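Local coordinates for trehalose monomycolate transport factor A (Mycolicibacterium smegmatis MC2 155, PDB 6T84), which is required for MmpL3-dependent transport of trehalose monomycolate to the mycobacterial cell wall, and for growth and cell elongation, at residues Arg12-Trp17 and Phe23-Glu28; Ile101-Ala106 and Met111-Asn116; Asn147-Ala152 and Arg170-Leu175. All coordinates share one frame; numbering follows the deposited sequence. Where two conformers were deposited one is given.

Contact 1: residues Arg12-Trp17 and Phe23-Glu28; sequences RRRKSW and FDYEYE. With SO4 (sulfate ion), chain B.
Oxygen O1 of a sulfate ion accepts a hydrogen bond from the backbone N of Arg12, at 2.9 Å and almost straight (172°). In one of the two Arg12 conformers, O4 of the same ion also lies 2.9 Å from Arg12 NH1, reaching the guanidinium obliquely. There the Arg12 chain is extended through CD, with the bend at chi3 (-66°) turning the guanidinium toward the ion. This second link is doubtful, since it rests on one conformer. The sulfate probably comes from the crystallisation liquor. It sits at an amide in the first turn of helix 10-21, where the helix dipole would probably help hold an anion.

The protein contact itself is made by Tyr25. Lys15 lays its aliphatic chain over one face of the Tyr25 ring. Lys15 CG is 4.2 Å from the Tyr25 ring centroid and 26° off the normal, a CH-pi contact. The Lys15 chain then bends at chi3, and its CE comes within 3.5 Å of Tyr25 CE2. Arg14 approaches differently. Arg14 CG lies at the ring edge, 3.9 Å from Tyr25 CE1, and the guanidinium leads away from the strand. That buried charge forms a salt bridge with Asp66, is hydrogen-bonded to Asn51 O and makes a cation-pi contact with Trp162. Tyr25 OH is hydrogen-bonded to Asn51 OD1, so Asn51 serves both residues. No hydrogen bond links the two segments directly. This is a helix packed beside the strand that follows it: helix 10-21 lies against 24-26, an outermost strand of the large antiparallel sheet.

Contact 2: residues Ile101-Ala106 and Met111-Asn116; sequences IWLLGA and MVYSTN
A beta hairpin with a classic bulge joins strands 102-107 and 110-114. Trp102 and Ser114 form a hydrogen-bonded pair: Trp102 N reaches Ser114 O at 3.0 Å, from above the carbonyl plane, and Ser114 N reaches Trp102 O at 2.8 Å. The bulge follows, with Leu104 and Gly105 both facing Val112. Val112 O accepts Leu104 N at 2.8 Å and, weakly, Gly105 N at 3.4 Å. Gly105 O takes Val112 N in a nearly linear bond (173°).

Leu103 and Tyr113 share one face of the sheet. Leu103 CD1 sits over the Tyr113 ring, 4.2 Å from its centroid. Tyr113 chi1 (-57°) keeps the ring beside its own backbone N, where Leu103 can cover it. Ile101 CG1 packs on Tyr113 CB at 3.9 Å. Farther along that face Ala106 CB meets Met111 SD at 3.7 Å. Leu104 lies alongside Val112 and also touches helix 117-123. At the strand end, Ser114 OG accepts Asn116 N in an ST turn and is also bonded to Val85 O. With two donors on Val112 O, one of them weak, the bulge keeps both its amides paired in a strand that is outermost in the sheet.

Contact 3: residues Asn147-Ala152 and Arg170-Leu175; sequences NWTLVA and RQFNDL. With SO4 (sulfate ion), chain C.
This is a small, buried helix-on-sheet contact near the centre of the chain, between strand 148-153 and the last turns of helix 159-175. One strand residue, Thr149, meets two neighbours on the helix. Thr149 OG1 donates a hydrogen bond to Asn173 OD1 at 2.7 Å. The hydroxyl approaches at a C=O...donor angle of 128°, tilted 15° from the carbonyl plane. The methyl, Thr149 CG2, comes 3.5 Å from Phe172 CD2, meeting the ring obliquely. Thr149 chi1 (-61°) sets OG1 beside the backbone N and CG2 beside the carbonyl carbon, which parts the two branches toward different helix residues. Asn173 also touches Leu76 and Arg78, and Phe172 packs on Met142 of strand 141-144.

Trp148 starts out away from the helix. At the indole edge, Trp148 NE1 donates to O4 of a second sulfate, 3.0 Å away. Asn147 ND2 holds O1 of that ion at 2.8 Å in a nearly straight bond. The sulfate is probably from the crystallisation liquor. On the ring itself, Trp36 and His77 meet Trp148 edge-to-face.

Thr149 thus joins strand to helix through both a polar and an apolar branch. Its hydroxyl proton is used on Asn173, and the same oxygen has a weak hydrogen bond with Arg78 NH1. The buried hydroxyl is therefore engaged as donor and, weakly, as acceptor.

All three contacts reach the same nine-stranded antiparallel sheet. Contacts 1 and 2 involve its outermost strands, 24-26 and 102-107; their centres are 35 Å apart, on opposite sides of the chain's centre. Contact 3 is the most central, with its own centre 22 Å from that of contact 1 and 16 Å from that of contact 2. None touches another: the nearest atoms of contacts 2 and 3 are about 7 Å apart. Helix 159-175 connects contacts 1 and 3, since its Trp162 and Asp163 meet Arg14 and Trp17. The chain holds most of the N-terminal domain, which suffices for interaction with MmpL3; the part in this chain is probably cytoplasmic in the cell.

Contact 1: residues Arg12-Trp17 and Phe23-Glu28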
loop_
_atom_site.group_PDB
_atom_site.type_symbol
_atom_site.label_atom_id
_atom_site.label_comp_id
_atom_site.label_asym_id
_atom_site.label_seq_id
_atom_site.Cartn_x
_atom_site.Cartn_y
_atom_site.Cartn_z
ATOM N N ARG A 12 -20.650 -4.158 -7.562
ATOM C CA ARG A 12 -21.457 -5.030 -6.730
ATOM C C ARG A 12 -20.573 -5.876 -5.827
ATOM O O ARG A 12 -20.872 -6.048 -4.638
ATOM C CB ARG A 12 -22.296 -5.944 -7.628
ATOM C CG ARG A 12 -23.096 -7.001 -6.898
ATOM C CD ARG A 12 -23.909 -7.834 -7.883
ATOM N NE ARG A 12 -24.950 -7.047 -8.544
ATOM C CZ ARG A 12 -24.833 -6.495 -9.749
ATOM N NH1 ARG A 12 -23.715 -6.634 -10.447
ATOM N NH2 ARG A 12 -25.838 -5.798 -10.257
ATOM N N ARG A 13 -19.494 -6.425 -6.389
ATOM C CA ARG A 13 -18.611 -7.291 -5.603
ATOM C C ARG A 13 -17.885 -6.493 -4.523
ATOM O O ARG A 13 -17.731 -6.984 -3.405
ATOM C CB ARG A 13 -17.623 -8.008 -6.531
ATOM C CG ARG A 13 -18.296 -9.071 -7.384
ATOM C CD ARG A 13 -17.353 -9.853 -8.369
ATOM N NE ARG A 13 -16.737 -9.072 -9.461
ATOM C CZ ARG A 13 -15.443 -8.691 -9.482
ATOM N NH1 ARG A 13 -14.598 -8.977 -8.454
ATOM N NH2 ARG A 13 -14.987 -8.021 -10.543
ATOM N N ARG A 14 -17.466 -5.257 -4.825
ATOM C CA ARG A 14 -16.797 -4.445 -3.820
ATOM C C ARG A 14 -17.773 -4.051 -2.704
ATOM O O ARG A 14 -17.400 -4.042 -1.516
ATOM C CB ARG A 14 -16.152 -3.226 -4.499
ATOM C CG ARG A 14 -15.326 -2.326 -3.530
ATOM C CD ARG A 14 -13.993 -3.002 -3.142
ATOM N NE ARG A 14 -13.154 -3.359 -4.303
ATOM C CZ ARG A 14 -12.330 -2.537 -4.981
ATOM N NH1 ARG A 14 -12.285 -1.220 -4.720
ATOM N NH2 ARG A 14 -11.609 -3.015 -6.000
ATOM N N LYS A 15 -19.023 -3.733 -3.046
ATOM C CA LYS A 15 -20.045 -3.457 -2.026
ATOM C C LYS A 15 -20.327 -4.682 -1.148
ATOM O O LYS A 15 -20.476 -4.549 0.079
ATOM C CB LYS A 15 -21.336 -2.951 -2.726
ATOM C CG LYS A 15 -22.207 -2.069 -1.846
ATOM C CD LYS A 15 -23.442 -1.577 -2.611
ATOM C CE LYS A 15 -23.093 -0.749 -3.844
ATOM N NZ LYS A 15 -24.283 -0.015 -4.397
ATOM N N SER A 16 -20.418 -5.881 -1.749
ATOM C CA SER A 16 -20.617 -7.093 -0.960
ATOM C C SER A 16 -19.459 -7.317 0.005
ATOM O O SER A 16 -19.664 -7.705 1.165
ATOM C CB SER A 16 -20.776 -8.314 -1.888
ATOM O OG SER A 16 -20.886 -9.557 -1.160
ATOM N N TRP A 17 -18.227 -7.134 -0.470
ATOM C CA TRP A 17 -17.057 -7.333 0.372
ATOM C C TRP A 17 -17.023 -6.312 1.500
ATOM O O TRP A 17 -16.720 -6.674 2.642
ATOM C CB TRP A 17 -15.840 -7.226 -0.528
ATOM C CG TRP A 17 -14.542 -7.324 0.150
ATOM C CD1 TRP A 17 -13.919 -8.473 0.590
ATOM C CD2 TRP A 17 -13.655 -6.250 0.468
ATOM N NE1 TRP A 17 -12.709 -8.169 1.141
ATOM C CE2 TRP A 17 -12.509 -6.821 1.066
ATOM C CE3 TRP A 17 -13.707 -4.849 0.287
ATOM C CZ2 TRP A 17 -11.427 -6.063 1.498
ATOM C CZ3 TRP A 17 -12.641 -4.094 0.707
ATOM C CH2 TRP A 17 -11.505 -4.705 1.315
ATOM N N PHE A 23 -17.628 -2.517 6.637
ATOM C CA PHE A 23 -17.034 -1.265 6.185
ATOM C C PHE A 23 -18.062 -0.476 5.372
ATOM O O PHE A 23 -18.964 -1.072 4.789
ATOM C CB PHE A 23 -15.824 -1.574 5.277
ATOM C CG PHE A 23 -14.659 -2.255 5.955
ATOM C CD1 PHE A 23 -14.524 -2.307 7.352
ATOM C CD2 PHE A 23 -13.640 -2.790 5.161
ATOM C CE1 PHE A 23 -13.395 -2.920 7.920
ATOM C CE2 PHE A 23 -12.470 -3.373 5.738
ATOM C CZ PHE A 23 -12.385 -3.466 7.116
ATOM N N ASP A 24 -17.866 0.827 5.250
ATOM C CA ASP A 24 -18.772 1.622 4.425
ATOM C C ASP A 24 -18.292 1.619 2.986
ATOM O O ASP A 24 -17.098 1.495 2.703
ATOM C CB ASP A 24 -18.810 3.080 4.939
ATOM C CG ASP A 24 -19.495 3.158 6.282
ATOM O OD1 ASP A 24 -20.530 2.498 6.496
ATOM O OD2 ASP A 24 -19.020 3.900 7.139
ATOM N N TYR A 25 -19.239 1.743 2.052
ATOM C CA TYR A 25 -18.962 1.784 0.622
ATOM C C TYR A 25 -19.426 3.125 0.045
ATOM O O TYR A 25 -20.545 3.596 0.338
ATOM C CB TYR A 25 -19.659 0.631 -0.117
ATOM C CG TYR A 25 -19.519 0.697 -1.615
ATOM C CD1 TYR A 25 -18.422 0.130 -2.248
ATOM C CD2 TYR A 25 -20.454 1.370 -2.395
ATOM C CE1 TYR A 25 -18.270 0.216 -3.620
ATOM C CE2 TYR A 25 -20.318 1.453 -3.760
ATOM C CZ TYR A 25 -19.216 0.863 -4.365
ATOM O OH TYR A 25 -19.073 0.948 -5.745
ATOM N N GLU A 26 -18.629 3.701 -0.857
ATOM C CA GLU A 26 -19.037 4.868 -1.645
ATOM C C GLU A 26 -18.613 4.662 -3.088
ATOM O O GLU A 26 -17.503 4.205 -3.339
ATOM C CB GLU A 26 -18.243 6.134 -1.183
ATOM C CG GLU A 26 -18.456 6.491 0.237
ATOM C CD GLU A 26 -17.603 7.675 0.662
ATOM O OE1 GLU A 26 -16.778 8.195 -0.117
ATOM O OE2 GLU A 26 -17.729 8.065 1.823
ATOM N N TYR A 27 -19.421 5.098 -4.043
ATOM C CA TYR A 27 -18.983 4.870 -5.406
ATOM C C TYR A 27 -17.775 5.709 -5.757
ATOM O O TYR A 27 -16.921 5.268 -6.545
ATOM C CB TYR A 27 -20.076 5.157 -6.418
ATOM C CG TYR A 27 -19.529 4.886 -7.784
ATOM C CD1 TYR A 27 -19.123 3.592 -8.126
ATOM C CD2 TYR A 27 -19.346 5.904 -8.705
ATOM C CE1 TYR A 27 -18.563 3.321 -9.372
ATOM C CE2 TYR A 27 -18.791 5.635 -9.977
ATOM C CZ TYR A 27 -18.428 4.336 -10.306
ATOM O OH TYR A 27 -17.907 4.065 -11.555
ATOM N N GLU A 28 -17.672 6.920 -5.208
ATOM C CA GLU A 28 -16.555 7.768 -5.570
ATOM C C GLU A 28 -16.298 8.703 -4.408
ATOM O O GLU A 28 -17.223 9.058 -3.667
ATOM C CB GLU A 28 -16.963 8.618 -6.815
ATOM C CG GLU A 28 -15.911 9.565 -7.329
ATOM C CD GLU A 28 -16.286 10.174 -8.669
ATOM O OE1 GLU A 28 -17.449 10.018 -9.108
ATOM O OE2 GLU A 28 -15.394 10.806 -9.278
HETATM S S SO4 B . -21.790 -3.383 -11.131
HETATM O O1 SO4 B . -21.061 -4.410 -10.410
HETATM O O2 SO4 B . -21.760 -2.050 -10.504
HETATM O O3 SO4 B . -21.329 -3.291 -12.525
HETATM O O4 SO4 B . -23.135 -3.938 -11.246
#

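Contact 2: residues Ile101-Ala106 and Met111-Asn116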
loop_
_atom_site.group_PDB
_atom_site.type_symbol
_atom_site.label_atom_id
_atom_site.label_comp_id
_atom_site.label_asym_id
_atom_site.label_seq_id
_atom_site.Cartn_x
_atom_site.Cartn_y
_atom_site.Cartn_z
ATOM N N ILE A 101 14.870 9.142 -3.186
ATOM C CA ILE A 101 14.682 7.742 -2.817
ATOM C C ILE A 101 15.593 6.885 -3.689
ATOM O O ILE A 101 15.756 7.147 -4.884
ATOM C CB ILE A 101 13.189 7.346 -2.925
ATOM C CG1 ILE A 101 12.985 5.926 -2.358
ATOM C CG2 ILE A 101 12.666 7.467 -4.361
ATOM C CD1 ILE A 101 11.528 5.539 -2.123
ATOM N N TRP A 102 16.237 5.902 -3.073
ATOM C CA TRP A 102 17.303 5.145 -3.726
ATOM C C TRP A 102 17.134 3.647 -3.510
ATOM O O TRP A 102 16.571 3.195 -2.505
ATOM C CB TRP A 102 18.665 5.546 -3.168
ATOM C CG TRP A 102 18.921 6.964 -3.369
ATOM C CD1 TRP A 102 19.356 7.563 -4.518
ATOM C CD2 TRP A 102 18.738 7.988 -2.418
ATOM N NE1 TRP A 102 19.486 8.919 -4.330
ATOM C CE2 TRP A 102 19.122 9.204 -3.039
ATOM C CE3 TRP A 102 18.357 7.998 -1.074
ATOM C CZ2 TRP A 102 19.068 10.410 -2.383
ATOM C CZ3 TRP A 102 18.307 9.220 -0.423
ATOM C CH2 TRP A 102 18.649 10.405 -1.079
ATOM N N LEU A 103 17.700 2.870 -4.438
ATOM C CA LEU A 103 17.724 1.407 -4.315
ATOM C C LEU A 103 18.593 0.965 -3.141
ATOM O O LEU A 103 19.803 1.256 -3.120
ATOM C CB LEU A 103 18.252 0.794 -5.595
ATOM C CG LEU A 103 18.375 -0.738 -5.639
ATOM C CD1 LEU A 103 17.041 -1.444 -5.539
ATOM C CD2 LEU A 103 19.151 -1.107 -6.937
ATOM N N LEU A 104 17.988 0.245 -2.188
ATOM C CA LEU A 104 18.738 -0.465 -1.154
ATOM C C LEU A 104 19.207 -1.843 -1.624
ATOM O O LEU A 104 20.371 -2.212 -1.397
ATOM C CB LEU A 104 17.857 -0.609 0.097
ATOM C CG LEU A 104 18.487 -1.454 1.231
ATOM C CD1 LEU A 104 19.793 -0.839 1.750
ATOM C CD2 LEU A 104 17.526 -1.753 2.385
ATOM N N GLY A 105 18.344 -2.628 -2.260
ATOM C CA GLY A 105 18.793 -3.939 -2.723
ATOM C C GLY A 105 17.612 -4.788 -3.179
ATOM O O GLY A 105 16.449 -4.391 -3.072
ATOM N N ALA A 106 17.920 -5.935 -3.744
ATOM C CA ALA A 106 16.918 -6.899 -4.178
ATOM C C ALA A 106 16.610 -7.873 -3.056
ATOM O O ALA A 106 17.505 -8.282 -2.281
ATOM C CB ALA A 106 17.447 -7.722 -5.338
ATOM N N MET A 111 12.339 -5.454 -5.189
ATOM C CA MET A 111 13.399 -4.509 -4.910
ATOM C C MET A 111 12.930 -3.579 -3.806
ATOM O O MET A 111 11.745 -3.247 -3.738
ATOM C CB MET A 111 13.715 -3.677 -6.174
ATOM C CG MET A 111 14.143 -4.514 -7.369
ATOM S SD MET A 111 15.878 -4.889 -7.138
ATOM C CE MET A 111 16.198 -5.981 -8.559
ATOM N N VAL A 112 13.855 -3.195 -2.932
ATOM C CA VAL A 112 13.591 -2.274 -1.832
ATOM C C VAL A 112 14.253 -0.941 -2.141
ATOM O O VAL A 112 15.454 -0.904 -2.441
ATOM C CB VAL A 112 14.149 -2.818 -0.503
ATOM C CG1 VAL A 112 13.754 -1.883 0.638
ATOM C CG2 VAL A 112 13.671 -4.256 -0.261
ATOM N N TYR A 113 13.476 0.144 -2.026
ATOM C CA TYR A 113 13.964 1.504 -2.207
ATOM C C TYR A 113 13.668 2.264 -0.913
ATOM O O TYR A 113 12.662 1.997 -0.225
ATOM C CB TYR A 113 13.242 2.211 -3.392
ATOM C CG TYR A 113 13.398 1.452 -4.676
ATOM C CD1 TYR A 113 12.507 0.422 -5.000
ATOM C CD2 TYR A 113 14.397 1.745 -5.563
ATOM C CE1 TYR A 113 12.590 -0.264 -6.203
ATOM C CE2 TYR A 113 14.514 0.996 -6.771
ATOM C CZ TYR A 113 13.610 0.009 -7.053
ATOM O OH TYR A 113 13.721 -0.764 -8.192
ATOM N N SER A 114 14.497 3.248 -0.577
ATOM C CA SER A 114 14.166 4.041 0.600
ATOM C C SER A 114 14.780 5.422 0.524
ATOM O O SER A 114 15.793 5.651 -0.154
ATOM C CB SER A 114 14.675 3.360 1.864
ATOM O OG SER A 114 14.264 4.057 3.041
ATOM N N THR A 115 14.162 6.339 1.267
ATOM C CA THR A 115 14.712 7.676 1.476
ATOM C C THR A 115 15.825 7.676 2.521
ATOM O O THR A 115 16.515 8.689 2.655
ATOM C CB THR A 115 13.593 8.637 1.940
ATOM O OG1 THR A 115 13.027 8.122 3.150
ATOM C CG2 THR A 115 12.538 8.797 0.894
ATOM N N ASN A 116 16.031 6.575 3.267
ATOM C CA ASN A 116 17.074 6.548 4.308
ATOM C C ASN A 116 17.599 5.116 4.296
ATOM O O ASN A 116 16.972 4.232 4.871
ATOM C CB ASN A 116 16.458 6.933 5.663
ATOM C CG ASN A 116 17.479 6.945 6.848
ATOM O OD1 ASN A 116 18.443 6.153 6.894
ATOM N ND2 ASN A 116 17.250 7.839 7.820
#

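Contact 3: residues Asn147-Ala152 and Arg170-Leu175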
loop_
_atom_site.group_PDB
_atom_site.type_symbol
_atom_site.label_atom_id
_atom_site.label_comp_id
_atom_site.label_asym_id
_atom_site.label_seq_id
_atom_site.Cartn_x
_atom_site.Cartn_y
_atom_site.Cartn_z
ATOM N N ASN A 147 2.051 8.736 7.735
ATOM C CA ASN A 147 1.055 8.157 8.613
ATOM C C ASN A 147 0.270 7.008 8.002
ATOM O O ASN A 147 -0.786 6.630 8.546
ATOM C CB ASN A 147 0.096 9.292 8.997
ATOM C CG ASN A 147 0.783 10.343 9.816
ATOM O OD1 ASN A 147 1.266 10.031 10.883
ATOM N ND2 ASN A 147 0.819 11.592 9.318
ATOM N N TRP A 148 0.772 6.436 6.899
ATOM C CA TRP A 148 0.022 5.413 6.180
ATOM C C TRP A 148 0.981 4.376 5.599
ATOM O O TRP A 148 2.102 4.715 5.227
ATOM C CB TRP A 148 -0.697 6.064 5.003
ATOM C CG TRP A 148 -1.746 7.014 5.457
ATOM C CD1 TRP A 148 -1.567 8.334 5.720
ATOM C CD2 TRP A 148 -3.084 6.695 5.806
ATOM N NE1 TRP A 148 -2.724 8.873 6.186
ATOM C CE2 TRP A 148 -3.689 7.901 6.242
ATOM C CE3 TRP A 148 -3.837 5.517 5.799
ATOM C CZ2 TRP A 148 -5.025 7.968 6.675
ATOM C CZ3 TRP A 148 -5.169 5.569 6.175
ATOM C CH2 TRP A 148 -5.755 6.798 6.622
ATOM N N THR A 149 0.533 3.142 5.511
ATOM C CA THR A 149 1.247 2.087 4.787
ATOM C C THR A 149 0.241 1.607 3.749
ATOM O O THR A 149 -0.947 1.400 4.070
ATOM C CB THR A 149 1.593 0.922 5.745
ATOM O OG1 THR A 149 2.455 1.412 6.803
ATOM C CG2 THR A 149 2.301 -0.253 5.033
ATOM N N LEU A 150 0.718 1.415 2.498
ATOM C CA LEU A 150 -0.147 1.167 1.346
ATOM C C LEU A 150 0.334 -0.012 0.514
ATOM O O LEU A 150 1.544 -0.300 0.427
ATOM C CB LEU A 150 -0.175 2.404 0.431
ATOM C CG LEU A 150 -0.666 3.708 1.126
ATOM C CD1 LEU A 150 0.561 4.524 1.588
ATOM C CD2 LEU A 150 -1.529 4.518 0.202
ATOM N N VAL A 151 -0.630 -0.673 -0.112
ATOM C CA VAL A 151 -0.372 -1.729 -1.086
ATOM C C VAL A 151 -1.175 -1.424 -2.348
ATOM O O VAL A 151 -2.377 -1.138 -2.272
ATOM C CB VAL A 151 -0.764 -3.112 -0.521
ATOM C CG1 VAL A 151 -0.723 -4.202 -1.657
ATOM C CG2 VAL A 151 0.074 -3.478 0.758
ATOM N N ALA A 152 -0.522 -1.516 -3.512
ATOM C CA ALA A 152 -1.181 -1.366 -4.795
ATOM C C ALA A 152 -1.196 -2.714 -5.493
ATOM O O ALA A 152 -0.171 -3.426 -5.526
ATOM C CB ALA A 152 -0.494 -0.317 -5.671
ATOM N N ARG A 170 -1.258 -5.174 6.452
ATOM C CA ARG A 170 -1.058 -5.288 7.901
ATOM C C ARG A 170 0.320 -5.849 8.209
ATOM O O ARG A 170 1.009 -5.347 9.094
ATOM C CB ARG A 170 -2.158 -6.157 8.521
ATOM C CG ARG A 170 -3.608 -5.614 8.321
ATOM C CD ARG A 170 -4.669 -6.652 8.791
ATOM N NE ARG A 170 -4.585 -6.808 10.243
ATOM C CZ ARG A 170 -5.416 -7.577 10.942
ATOM N NH1 ARG A 170 -6.345 -8.283 10.300
ATOM N NH2 ARG A 170 -5.318 -7.640 12.260
ATOM N N GLN A 171 0.737 -6.881 7.486
ATOM C CA GLN A 171 2.045 -7.466 7.736
ATOM C C GLN A 171 3.161 -6.491 7.394
ATOM O O GLN A 171 4.155 -6.400 8.124
ATOM C CB GLN A 171 2.155 -8.748 6.891
ATOM C CG GLN A 171 1.298 -9.903 7.424
ATOM C CD GLN A 171 1.073 -11.029 6.387
ATOM O OE1 GLN A 171 1.182 -10.794 5.178
ATOM N NE2 GLN A 171 0.668 -12.209 6.852
ATOM N N PHE A 172 3.057 -5.814 6.253
ATOM C CA PHE A 172 4.079 -4.836 5.886
ATOM C C PHE A 172 4.129 -3.691 6.892
ATOM O O PHE A 172 5.216 -3.253 7.300
ATOM C CB PHE A 172 3.824 -4.352 4.461
ATOM C CG PHE A 172 4.926 -3.497 3.882
ATOM C CD1 PHE A 172 6.240 -3.948 3.839
ATOM C CD2 PHE A 172 4.637 -2.260 3.323
ATOM C CE1 PHE A 172 7.238 -3.166 3.256
ATOM C CE2 PHE A 172 5.617 -1.448 2.772
ATOM C CZ PHE A 172 6.919 -1.901 2.719
ATOM N N ASN A 173 2.976 -3.203 7.318
ATOM C CA ASN A 173 2.945 -2.158 8.331
ATOM C C ASN A 173 3.630 -2.600 9.612
ATOM O O ASN A 173 4.403 -1.838 10.214
ATOM C CB ASN A 173 1.469 -1.815 8.576
ATOM C CG ASN A 173 1.326 -0.676 9.535
ATOM O OD1 ASN A 173 1.781 0.438 9.266
ATOM N ND2 ASN A 173 0.725 -0.951 10.674
ATOM N N ASP A 174 3.383 -3.841 10.040
ATOM C CA ASP A 174 4.043 -4.356 11.247
ATOM C C ASP A 174 5.563 -4.330 11.082
ATOM O O ASP A 174 6.291 -3.942 12.006
ATOM C CB ASP A 174 3.581 -5.790 11.551
ATOM C CG ASP A 174 2.196 -5.848 12.198
ATOM O OD1 ASP A 174 1.676 -4.777 12.597
ATOM O OD2 ASP A 174 1.619 -6.961 12.298
ATOM N N LEU A 175 6.057 -4.688 9.904
ATOM C CA LEU A 175 7.493 -4.743 9.687
ATOM C C LEU A 175 8.107 -3.353 9.683
ATOM O O LEU A 175 9.284 -3.206 10.029
ATOM C CB LEU A 175 7.783 -5.472 8.371
ATOM C CG LEU A 175 7.463 -6.969 8.317
ATOM C CD1 LEU A 175 7.330 -7.446 6.861
ATOM C CD2 LEU A 175 8.601 -7.746 9.001
HETATM S S SO4 C . -2.016 12.576 7.043
HETATM O O1 SO4 C . -0.586 12.223 7.036
HETATM O O2 SO4 C . -2.221 13.707 7.952
HETATM O O3 SO4 C . -2.450 12.961 5.697
HETATM O O4 SO4 C . -2.866 11.556 7.544
#